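Local coordinates for genome polyprotein (Rhinovirus C, PDB 6KU8) that acts as the 3C cysteine protease, which probably cleaves the viral polyprotein, and is held here in complex with the inhibitor rupintrivir, at residues R16-I21 against N29-H34; C37-T42 against I75-L80; E95-W100 against A176-Y181; T121-G126 against L138-Y143. One frame throughout, in Å; residues are numbered along the deposited sequence.

How the contacts relate
Contacts 1 and 2 are successive strand pairings of the six-stranded antiparallel barrel, their centres about 9 Å apart and joined where Leu31 O lies 2.9 Å from Val39 N. Contact 4 belongs to the second sheet, its centre about 22 Å from that of contact 1 and on the opposite side of the chain's centre. Contact 3 bridges them: Ile75 CD1 of contact 2 packs 3.2 Å from Ala176 O, and Trp100 O reaches Val122 N of contact 4 at 2.7 Å. Bound rupintrivir lies about 7 Å from the side chains of Thr42 and Tyr141 and about 10 Å from that of Asn29.

Contact 1: R16-I21 against N29-H34; sequences RNCHVI and NMLGIH
Cys18 to Val20 pair with Leu31 to Asn29 in an antiparallel ladder whose short strand axes approach to 4.7 Å, their directions 143° apart. His19 and Met30 form the hydrogen-bonded pair: His19 N donates to Met30 O at 3.0 Å, and Met30 N returns a bond to His19 O. Cys18 with Leu31 and Val20 with Asn29 are the flanking non-hydrogen-bonded pairs. The ladder is prolonged to the end of the helix, where Gly32 N donates to Asn17 O at 2.8 Å.

On the side of Cys18 and Leu31, the cysteine sulfur carries the contact. SG stands anti to its own carbonyl carbon (chi1 -69°) and meets Leu31 CD1 at 3.6 Å. Asn29 ND2 makes a weak bond to the same SG at 3.7 Å, while Asn29 OD1 sits 3.3 Å from Cys18 CB; the amide nitrogen also donates to Gly151 O, its stronger partner. On the other face, the Met30 chain bends at chi3 (85°) and brings CE 3.8 Å from His19 CD2, obliquely to the ring, while SD touches Ile21 CD1 at 4.0 Å. The imidazole is held at its far side by a bond between ND1 and Asp53.

Together these strands make the first hairpin of the barrel, which follows helix 8-17. Strand 37-41 continues the sheet beyond Leu31, strand 49-52 covers the His19 and Met30 face, and Val153 of strand 153-156 packs against Cys18, Asn29 and Leu31.

Contact 2: C37-T42 against I75-L80; sequences CAVVPT and ITLLWL
Cys37 lies over one face of the Trp79 indole, the two forming a non-hydrogen-bonded pair of an antiparallel ladder. CB sits 3.8 Å from the centroid of the six-membered ring and 14° off its normal, a CH-pi contact. The sulfur lies over the same ring, 4.0 Å from that centroid, because SG is anti to the backbone N (chi1 178°).

Further along this face, Val39 is the bump. Its CG2 settles into the shallow groove formed by Leu77 CD2, at 3.4 Å, and Ile75 CG2, at 3.5 Å, both closer than usual van der Waals contact. The reverse face is filled by Val40, whose CG1 meets Leu78 CD1 at 3.8 Å, their side chains crossing at about a right angle, and by Ala38, whose CB reaches Leu80 CD1. At the loop end, Thr42 OG1 lies 2.7 Å from Thr76 OG1, which also binds a water. Paired backbone bonds at Ala38-Leu78 and Val40-Thr76 hold this register, with axes 145° apart.

Strands 37-41 and 75-80 are neighbours in the six-stranded antiparallel barrel, N-terminal in the chymotrypsin-like fold, between 26-34, whose Met30 meets Ala38, Val40 and Leu80, and 55-66; Ile163 of strand 159-167 touches Val39 and Ile75.

Contact 3: E95-W100 against A176-Y181; sequences EHQREW and ALLRKY
Glu95 and Arg179 meet by charge and by stacking. Glu95 CG lies over the centre of the guanidinium, 3.7 Å above its plane, and the carboxylate plane is turned only 15° from it. The salt bridge is long, 4.0 Å from Glu95 OE2 to Arg179 NH1, and rests on charge alone, the oxygen standing well out of the guanidinium plane. The arginine chain bends at chi3 (-53°), which sets NE, and NH2 donates to Ile93 O, which restrains the guanidinium that the glutamate covers.

Apolar contact centres on Leu178. Its CD2 presses on the backbone of the other segment, 3.5 Å from His96 C and 3.7 Å from Gln97 N. Beside it, Gln97 CG touches Ala176 CB at 4.1 Å.

Water provides the polar link between the backbones: one molecule donates to Glu95 O at 2.9 Å and accepts from Lys180 N at 2.8 Å. Glu95 to Gln97 runs nearly antiparallel to Ala176 to Arg179, the directions 165° apart.

Here the loop leading into strand 100-107 lies against the C-terminal tail that follows strand 172-176. Leu139 of strand 138-141 touches both Gln97 and Ala176, while Leu177 packs on Ile160 of strand 159-167.

Contact 4: T121-G126 against L138-Y143; sequences TVIPYG and LLKYNY
Val122 overlaps Leu139 with its CG1, which lies 3.3 Å from Leu139 CB, tighter than usual carbon contact, the two side chains crossing at about a right angle. CG1 stands anti to the backbone N (chi1 170°), while the other branch, CG2, meets Tyr141 CD2 at 3.9 Å, obliquely to the ring. The tyrosine hydroxyl is hydrogen-bonded to His164. Leu139 CD2 extends this apolar face to Pro124, reaching its CA at 3.6 Å.

Residues 121-126 of strand 115-130 run antiparallel to strand 138-141, the short axes 133° apart, with Ile123 and Lys140 exchanging two backbone bonds. A classic beta bulge then shifts the register by one: Tyr125 and Gly126 both face Leu138. Leu138 O accepts from Tyr125 N at 2.9 Å and, weakly, from Gly126 N, and Leu138 N donates to Gly126 O. Gly126 has a positive phi of 92°, a region that glycine readily adopts. This pairing belongs to the second sheet of the chymotrypsin-like fold of 3C proteases, in which strand 172-176 lies beyond 138-141.

On the opposite face, Lys140 runs alongside Ile123, with NZ 3.6 Å from Ile123 CD1. The same ammonium donates to Asn142 OD1 at 3.1 Å, and Lys140 CB packs on Tyr125 CB.

Contact 1: R16-I21 against N29-H34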
# COMPACT_ATOMS: atom_id res chain seq x y z
N ARG A 16 -0.94 -5.63 13.32
CA ARG A 16 -1.73 -6.84 13.09
C ARG A 16 -1.59 -7.35 11.65
O ARG A 16 -1.53 -8.56 11.43
CB ARG A 16 -3.20 -6.59 13.42
CG ARG A 16 -4.17 -7.75 13.06
CD ARG A 16 -3.82 -9.05 13.82
NE ARG A 16 -4.74 -10.17 13.55
CZ ARG A 16 -4.68 -10.96 12.48
NH1 ARG A 16 -3.76 -10.75 11.53
NH2 ARG A 16 -5.54 -11.96 12.33
N ASN A 17 -1.50 -6.44 10.68
CA ASN A 17 -1.64 -6.81 9.28
C ASN A 17 -0.44 -6.50 8.39
O ASN A 17 -0.44 -6.92 7.23
CB ASN A 17 -2.89 -6.14 8.67
CG ASN A 17 -4.12 -7.08 8.61
OD1 ASN A 17 -4.19 -8.10 9.31
ND2 ASN A 17 -5.08 -6.72 7.76
N CYS A 18 0.57 -5.79 8.88
CA CYS A 18 1.66 -5.33 8.03
C CYS A 18 2.96 -6.07 8.33
O CYS A 18 3.23 -6.44 9.47
CB CYS A 18 1.85 -3.81 8.18
SG CYS A 18 0.42 -2.90 7.45
N HIS A 19 3.75 -6.26 7.27
CA HIS A 19 4.99 -7.02 7.30
C HIS A 19 6.00 -6.37 6.37
O HIS A 19 5.65 -5.67 5.42
CB HIS A 19 4.75 -8.48 6.88
CG HIS A 19 3.71 -9.16 7.72
ND1 HIS A 19 4.03 -9.92 8.83
CD2 HIS A 19 2.36 -9.15 7.65
CE1 HIS A 19 2.92 -10.37 9.39
NE2 HIS A 19 1.89 -9.91 8.69
N VAL A 20 7.28 -6.61 6.67
CA VAL A 20 8.38 -6.12 5.86
C VAL A 20 8.59 -7.10 4.72
O VAL A 20 8.88 -8.28 4.96
CB VAL A 20 9.66 -5.96 6.68
CG1 VAL A 20 10.80 -5.50 5.80
CG2 VAL A 20 9.45 -5.03 7.88
N ILE A 21 8.46 -6.63 3.49
CA ILE A 21 8.72 -7.44 2.31
C ILE A 21 10.02 -6.94 1.70
O ILE A 21 10.22 -5.73 1.55
CB ILE A 21 7.54 -7.36 1.32
CG1 ILE A 21 7.48 -8.61 0.44
CG2 ILE A 21 7.66 -6.13 0.45
CD1 ILE A 21 6.11 -8.81 -0.22
N ASN A 29 6.69 -1.98 2.76
CA ASN A 29 5.63 -2.39 3.66
C ASN A 29 4.60 -3.20 2.87
O ASN A 29 4.19 -2.79 1.78
CB ASN A 29 4.95 -1.20 4.33
CG ASN A 29 3.86 -1.64 5.29
OD1 ASN A 29 4.12 -2.37 6.24
ND2 ASN A 29 2.64 -1.19 5.04
N MET A 30 4.20 -4.34 3.43
CA MET A 30 3.16 -5.18 2.88
C MET A 30 1.93 -5.11 3.78
O MET A 30 2.04 -5.29 5.00
CB MET A 30 3.64 -6.63 2.74
CG MET A 30 2.61 -7.57 2.07
SD MET A 30 3.01 -9.34 2.31
CE MET A 30 2.26 -9.62 3.92
N LEU A 31 0.77 -4.85 3.19
CA LEU A 31 -0.47 -4.68 3.93
C LEU A 31 -1.38 -5.88 3.67
O LEU A 31 -1.91 -6.04 2.56
CB LEU A 31 -1.17 -3.38 3.54
CG LEU A 31 -2.62 -3.26 4.02
CD1 LEU A 31 -2.67 -3.19 5.54
CD2 LEU A 31 -3.29 -2.04 3.39
N GLY A 32 -1.59 -6.71 4.69
CA GLY A 32 -2.58 -7.76 4.57
C GLY A 32 -3.98 -7.18 4.56
O GLY A 32 -4.29 -6.22 5.28
N ILE A 33 -4.85 -7.76 3.73
CA ILE A 33 -6.21 -7.26 3.53
C ILE A 33 -7.24 -8.21 4.14
O ILE A 33 -8.15 -7.78 4.85
CB ILE A 33 -6.50 -7.03 2.02
CG1 ILE A 33 -5.46 -6.11 1.36
CG2 ILE A 33 -7.92 -6.49 1.83
CD1 ILE A 33 -5.57 -4.68 1.74
N HIS A 34 -7.11 -9.50 3.86
CA HIS A 34 -8.06 -10.52 4.30
C HIS A 34 -7.51 -11.87 3.88
O HIS A 34 -6.77 -11.96 2.89
CB HIS A 34 -9.46 -10.31 3.68
CG HIS A 34 -9.52 -10.65 2.22
ND1 HIS A 34 -9.97 -11.87 1.76
CD2 HIS A 34 -9.17 -9.94 1.12
CE1 HIS A 34 -9.91 -11.89 0.44
NE2 HIS A 34 -9.42 -10.73 0.03

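Contact 2: C37-T42 against I75-L80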
# COMPACT_ATOMS: atom_id res chain seq x y z
N CYS A 37 -4.53 -12.81 1.42
CA CYS A 37 -4.35 -11.84 0.34
C CYS A 37 -3.77 -10.54 0.89
O CYS A 37 -4.36 -9.92 1.78
CB CYS A 37 -5.68 -11.55 -0.37
SG CYS A 37 -5.54 -10.32 -1.68
N ALA A 38 -2.62 -10.13 0.35
CA ALA A 38 -1.95 -8.90 0.74
C ALA A 38 -1.76 -8.00 -0.47
O ALA A 38 -1.89 -8.40 -1.62
CB ALA A 38 -0.58 -9.17 1.38
N VAL A 39 -1.43 -6.75 -0.18
CA VAL A 39 -1.17 -5.75 -1.19
C VAL A 39 0.29 -5.30 -1.07
O VAL A 39 0.82 -5.18 0.04
CB VAL A 39 -2.18 -4.59 -1.04
CG1 VAL A 39 -1.53 -3.27 -0.73
CG2 VAL A 39 -3.12 -4.55 -2.21
N VAL A 40 0.94 -5.14 -2.21
CA VAL A 40 2.30 -4.59 -2.29
C VAL A 40 2.38 -3.67 -3.49
O VAL A 40 1.62 -3.82 -4.47
CB VAL A 40 3.36 -5.69 -2.43
CG1 VAL A 40 3.37 -6.60 -1.20
CG2 VAL A 40 3.09 -6.53 -3.69
N PRO A 41 3.30 -2.73 -3.48
CA PRO A 41 3.47 -1.89 -4.66
C PRO A 41 3.96 -2.73 -5.84
O PRO A 41 4.83 -3.60 -5.70
CB PRO A 41 4.50 -0.84 -4.21
CG PRO A 41 4.39 -0.86 -2.66
CD PRO A 41 4.19 -2.31 -2.37
N THR A 42 3.38 -2.47 -7.02
CA THR A 42 3.77 -3.23 -8.21
C THR A 42 5.26 -3.09 -8.50
O THR A 42 5.91 -4.05 -8.93
CB THR A 42 2.95 -2.78 -9.41
OG1 THR A 42 1.57 -3.06 -9.16
CG2 THR A 42 3.39 -3.52 -10.69
N ILE A 75 -0.77 -1.13 -7.66
CA ILE A 75 -1.15 -2.11 -6.65
C ILE A 75 -1.06 -3.51 -7.24
O ILE A 75 -1.66 -3.80 -8.29
CB ILE A 75 -2.56 -1.85 -6.11
CG1 ILE A 75 -2.57 -0.58 -5.26
CG2 ILE A 75 -3.04 -3.05 -5.32
CD1 ILE A 75 -3.92 -0.05 -5.03
N THR A 76 -0.34 -4.38 -6.54
CA THR A 76 -0.31 -5.81 -6.84
C THR A 76 -0.87 -6.56 -5.64
O THR A 76 -0.51 -6.26 -4.50
CB THR A 76 1.12 -6.25 -7.14
OG1 THR A 76 1.52 -5.70 -8.41
CG2 THR A 76 1.22 -7.76 -7.18
N LEU A 77 -1.77 -7.51 -5.91
CA LEU A 77 -2.29 -8.42 -4.89
C LEU A 77 -1.43 -9.67 -4.86
O LEU A 77 -1.13 -10.25 -5.92
CB LEU A 77 -3.75 -8.81 -5.18
CG LEU A 77 -4.85 -7.77 -5.40
CD1 LEU A 77 -6.22 -8.42 -5.37
CD2 LEU A 77 -4.77 -6.66 -4.36
N LEU A 78 -1.02 -10.09 -3.67
CA LEU A 78 -0.35 -11.38 -3.49
C LEU A 78 -1.27 -12.30 -2.72
O LEU A 78 -1.79 -11.92 -1.66
CB LEU A 78 0.97 -11.24 -2.75
CG LEU A 78 1.99 -10.22 -3.26
CD1 LEU A 78 3.19 -10.22 -2.32
CD2 LEU A 78 2.39 -10.55 -4.69
N TRP A 79 -1.48 -13.50 -3.24
CA TRP A 79 -2.15 -14.56 -2.49
C TRP A 79 -1.05 -15.50 -2.01
O TRP A 79 -0.37 -16.14 -2.83
CB TRP A 79 -3.20 -15.28 -3.33
CG TRP A 79 -4.28 -14.39 -3.88
CD1 TRP A 79 -4.21 -13.61 -5.00
CD2 TRP A 79 -5.61 -14.21 -3.35
NE1 TRP A 79 -5.40 -12.94 -5.20
CE2 TRP A 79 -6.27 -13.30 -4.20
CE3 TRP A 79 -6.29 -14.72 -2.25
CZ2 TRP A 79 -7.59 -12.90 -3.98
CZ3 TRP A 79 -7.60 -14.32 -2.02
CH2 TRP A 79 -8.24 -13.42 -2.88
N LEU A 80 -0.87 -15.57 -0.70
CA LEU A 80 0.30 -16.16 -0.08
C LEU A 80 0.02 -17.56 0.44
O LEU A 80 -1.08 -17.86 0.91
CB LEU A 80 0.78 -15.28 1.08
CG LEU A 80 1.07 -13.84 0.64
CD1 LEU A 80 1.26 -12.94 1.86
CD2 LEU A 80 2.31 -13.84 -0.22
O HOH W 1 3.88 -6.85 -9.21

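Contact 3: E95-W100 against A176-Y181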
# COMPACT_ATOMS: atom_id res chain seq x y z
N GLU A 95 -15.24 2.63 -0.99
CA GLU A 95 -15.75 2.10 -2.25
C GLU A 95 -15.36 2.95 -3.46
O GLU A 95 -15.26 2.42 -4.57
CB GLU A 95 -17.27 1.94 -2.19
CG GLU A 95 -17.69 0.72 -1.38
CD GLU A 95 -19.16 0.42 -1.46
OE1 GLU A 95 -19.98 1.34 -1.22
OE2 GLU A 95 -19.51 -0.73 -1.78
N HIS A 96 -15.13 4.25 -3.27
CA HIS A 96 -14.78 5.13 -4.37
C HIS A 96 -13.64 6.05 -3.96
O HIS A 96 -13.30 6.17 -2.78
CB HIS A 96 -15.99 5.95 -4.84
CG HIS A 96 -17.14 5.13 -5.33
ND1 HIS A 96 -17.13 4.48 -6.55
CD2 HIS A 96 -18.34 4.84 -4.77
CE1 HIS A 96 -18.26 3.83 -6.71
NE2 HIS A 96 -19.02 4.03 -5.64
N GLN A 97 -13.06 6.72 -4.95
CA GLN A 97 -12.10 7.77 -4.66
C GLN A 97 -12.81 8.96 -4.05
O GLN A 97 -13.88 9.35 -4.51
CB GLN A 97 -11.38 8.18 -5.94
CG GLN A 97 -10.41 7.14 -6.45
CD GLN A 97 -9.69 7.62 -7.69
OE1 GLN A 97 -9.92 7.11 -8.80
NE2 GLN A 97 -8.84 8.63 -7.53
N ARG A 98 -12.22 9.52 -2.99
CA ARG A 98 -12.78 10.68 -2.30
C ARG A 98 -11.64 11.46 -1.66
O ARG A 98 -10.54 10.95 -1.47
CB ARG A 98 -13.85 10.26 -1.26
CG ARG A 98 -14.11 8.73 -1.12
CD ARG A 98 -15.63 8.28 -1.15
NE ARG A 98 -16.14 7.82 0.16
CZ ARG A 98 -16.56 6.58 0.48
NH1 ARG A 98 -16.58 5.58 -0.39
NH2 ARG A 98 -16.98 6.35 1.73
N GLU A 99 -11.91 12.72 -1.33
CA GLU A 99 -10.97 13.50 -0.53
C GLU A 99 -11.08 13.13 0.95
O GLU A 99 -12.18 12.91 1.46
CB GLU A 99 -11.23 15.00 -0.74
CG GLU A 99 -10.47 15.91 0.22
CD GLU A 99 -10.64 17.38 -0.12
OE1 GLU A 99 -10.91 17.69 -1.30
OE2 GLU A 99 -10.50 18.23 0.80
N TRP A 100 -9.94 13.05 1.63
CA TRP A 100 -9.88 12.69 3.04
C TRP A 100 -9.06 13.73 3.78
O TRP A 100 -8.04 14.20 3.27
CB TRP A 100 -9.26 11.30 3.27
CG TRP A 100 -10.03 10.24 2.59
CD1 TRP A 100 -9.89 9.83 1.30
CD2 TRP A 100 -11.11 9.47 3.14
NE1 TRP A 100 -10.81 8.85 1.00
CE2 TRP A 100 -11.57 8.61 2.12
CE3 TRP A 100 -11.73 9.43 4.39
CZ2 TRP A 100 -12.63 7.72 2.31
CZ3 TRP A 100 -12.78 8.54 4.59
CH2 TRP A 100 -13.22 7.70 3.55
N ALA A 176 -4.91 4.43 -4.79
CA ALA A 176 -6.18 4.31 -4.09
C ALA A 176 -6.51 2.85 -3.82
O ALA A 176 -6.39 1.99 -4.70
CB ALA A 176 -7.31 4.97 -4.88
N LEU A 177 -6.87 2.55 -2.57
CA LEU A 177 -7.43 1.25 -2.22
C LEU A 177 -8.95 1.34 -2.40
O LEU A 177 -9.59 2.21 -1.79
CB LEU A 177 -7.07 0.85 -0.79
CG LEU A 177 -5.59 0.55 -0.53
CD1 LEU A 177 -5.34 0.52 0.97
CD2 LEU A 177 -5.19 -0.78 -1.17
N LEU A 178 -9.51 0.49 -3.26
CA LEU A 178 -10.94 0.49 -3.51
C LEU A 178 -11.51 -0.89 -3.19
O LEU A 178 -10.92 -1.91 -3.54
CB LEU A 178 -11.26 0.90 -4.95
CG LEU A 178 -10.68 2.25 -5.36
CD1 LEU A 178 -10.75 2.43 -6.88
CD2 LEU A 178 -11.39 3.40 -4.64
N ARG A 179 -12.65 -0.92 -2.50
CA ARG A 179 -13.11 -2.18 -1.94
C ARG A 179 -13.33 -3.24 -3.01
O ARG A 179 -13.13 -4.43 -2.74
CB ARG A 179 -14.40 -1.98 -1.14
CG ARG A 179 -14.69 -3.16 -0.18
CD ARG A 179 -15.88 -2.83 0.69
NE ARG A 179 -15.69 -1.53 1.35
CZ ARG A 179 -16.68 -0.83 1.88
NH1 ARG A 179 -17.93 -1.28 1.82
NH2 ARG A 179 -16.42 0.34 2.46
N LYS A 180 -13.73 -2.84 -4.21
CA LYS A 180 -13.97 -3.81 -5.28
C LYS A 180 -12.72 -4.57 -5.68
O LYS A 180 -12.83 -5.66 -6.25
CB LYS A 180 -14.56 -3.10 -6.52
CG LYS A 180 -13.61 -2.09 -7.16
CD LYS A 180 -14.25 -1.36 -8.35
CE LYS A 180 -13.39 -0.17 -8.79
NZ LYS A 180 -14.03 0.60 -9.91
N TYR A 181 -11.52 -4.03 -5.39
CA TYR A 181 -10.30 -4.79 -5.64
C TYR A 181 -10.29 -6.12 -4.87
O TYR A 181 -9.64 -7.08 -5.30
CB TYR A 181 -9.07 -3.98 -5.24
CG TYR A 181 -8.76 -2.76 -6.08
CD1 TYR A 181 -9.33 -2.59 -7.35
CD2 TYR A 181 -7.90 -1.78 -5.62
CE1 TYR A 181 -9.03 -1.48 -8.13
CE2 TYR A 181 -7.61 -0.66 -6.39
CZ TYR A 181 -8.17 -0.52 -7.64
OH TYR A 181 -7.86 0.59 -8.41
O HOH W 2 -15.16 -0.52 -4.68

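Contact 4: T121-G126 against L138-Y143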
# COMPACT_ATOMS: atom_id res chain seq x y z
N THR A 121 -4.40 16.41 4.18
CA THR A 121 -5.50 16.13 3.26
C THR A 121 -5.01 15.30 2.08
O THR A 121 -3.91 15.53 1.55
CB THR A 121 -6.13 17.43 2.76
OG1 THR A 121 -6.69 18.13 3.87
CG2 THR A 121 -7.23 17.16 1.74
N VAL A 122 -5.81 14.32 1.69
CA VAL A 122 -5.52 13.44 0.59
C VAL A 122 -6.61 13.67 -0.46
O VAL A 122 -7.80 13.56 -0.15
CB VAL A 122 -5.48 11.97 1.05
CG1 VAL A 122 -5.42 11.02 -0.13
CG2 VAL A 122 -4.33 11.73 2.06
N ILE A 123 -6.20 13.97 -1.69
CA ILE A 123 -7.16 14.33 -2.73
C ILE A 123 -7.01 13.41 -3.94
O ILE A 123 -5.88 13.11 -4.36
CB ILE A 123 -7.01 15.80 -3.17
CG1 ILE A 123 -5.71 15.98 -3.95
CG2 ILE A 123 -7.09 16.73 -1.96
CD1 ILE A 123 -5.47 17.38 -4.49
N PRO A 124 -8.11 12.97 -4.56
CA PRO A 124 -7.99 12.23 -5.81
C PRO A 124 -7.28 13.10 -6.84
O PRO A 124 -7.58 14.28 -6.99
CB PRO A 124 -9.44 11.94 -6.21
CG PRO A 124 -10.17 11.92 -4.89
CD PRO A 124 -9.51 13.05 -4.10
N TYR A 125 -6.31 12.51 -7.52
CA TYR A 125 -5.45 13.28 -8.39
C TYR A 125 -5.34 12.73 -9.80
O TYR A 125 -4.86 13.44 -10.68
CB TYR A 125 -4.05 13.41 -7.76
CG TYR A 125 -3.18 14.47 -8.41
CD1 TYR A 125 -3.43 15.82 -8.20
CD2 TYR A 125 -2.10 14.11 -9.21
CE1 TYR A 125 -2.62 16.80 -8.79
CE2 TYR A 125 -1.29 15.07 -9.80
CZ TYR A 125 -1.56 16.41 -9.60
OH TYR A 125 -0.74 17.34 -10.19
N GLY A 126 -5.79 11.51 -10.05
CA GLY A 126 -5.80 11.01 -11.40
C GLY A 126 -4.54 10.27 -11.78
O GLY A 126 -3.95 9.55 -10.96
N LEU A 138 -4.43 7.68 -8.58
CA LEU A 138 -3.57 8.13 -7.48
C LEU A 138 -4.29 9.16 -6.62
O LEU A 138 -5.07 9.97 -7.13
CB LEU A 138 -2.28 8.74 -8.03
CG LEU A 138 -1.31 7.72 -8.61
CD1 LEU A 138 -0.17 8.47 -9.29
CD2 LEU A 138 -0.80 6.79 -7.50
N LEU A 139 -4.02 9.10 -5.31
CA LEU A 139 -4.37 10.15 -4.37
C LEU A 139 -3.09 10.90 -4.02
O LEU A 139 -2.02 10.29 -3.90
CB LEU A 139 -5.02 9.56 -3.11
CG LEU A 139 -6.15 8.53 -3.30
CD1 LEU A 139 -6.66 7.98 -1.96
CD2 LEU A 139 -7.26 9.14 -4.13
N LYS A 140 -3.17 12.23 -3.89
CA LYS A 140 -1.97 13.04 -3.65
C LYS A 140 -2.05 13.73 -2.30
O LYS A 140 -3.13 14.14 -1.86
CB LYS A 140 -1.77 14.09 -4.76
CG LYS A 140 -0.40 14.82 -4.68
CD LYS A 140 -0.50 16.32 -4.49
CE LYS A 140 -1.77 16.76 -3.81
NZ LYS A 140 -1.99 18.23 -3.92
N TYR A 141 -0.89 13.83 -1.62
CA TYR A 141 -0.82 14.54 -0.35
C TYR A 141 0.39 15.46 -0.36
O TYR A 141 1.45 15.11 -0.90
CB TYR A 141 -0.78 13.56 0.86
CG TYR A 141 -0.31 12.16 0.51
CD1 TYR A 141 0.97 11.73 0.83
CD2 TYR A 141 -1.15 11.27 -0.14
CE1 TYR A 141 1.40 10.44 0.49
CE2 TYR A 141 -0.73 10.00 -0.49
CZ TYR A 141 0.54 9.59 -0.18
OH TYR A 141 0.94 8.32 -0.52
N ASN A 142 0.22 16.65 0.22
CA ASN A 142 1.30 17.64 0.30
C ASN A 142 2.19 17.33 1.50
O ASN A 142 2.14 17.97 2.54
CB ASN A 142 0.72 19.05 0.39
CG ASN A 142 -0.11 19.42 -0.83
OD1 ASN A 142 0.25 19.10 -1.97
ND2 ASN A 142 -1.24 20.09 -0.61
N TYR A 143 3.00 16.28 1.34
CA TYR A 143 3.96 15.88 2.35
C TYR A 143 5.20 15.35 1.65
O TYR A 143 5.07 14.61 0.66
CB TYR A 143 3.37 14.81 3.28
CG TYR A 143 4.31 14.41 4.38
CD1 TYR A 143 4.29 15.05 5.62
CD2 TYR A 143 5.24 13.41 4.18
CE1 TYR A 143 5.17 14.68 6.63
CE2 TYR A 143 6.13 13.04 5.17
CZ TYR A 143 6.10 13.67 6.39
OH TYR A 143 6.99 13.28 7.37
O HOH W 3 -1.83 16.97 2.26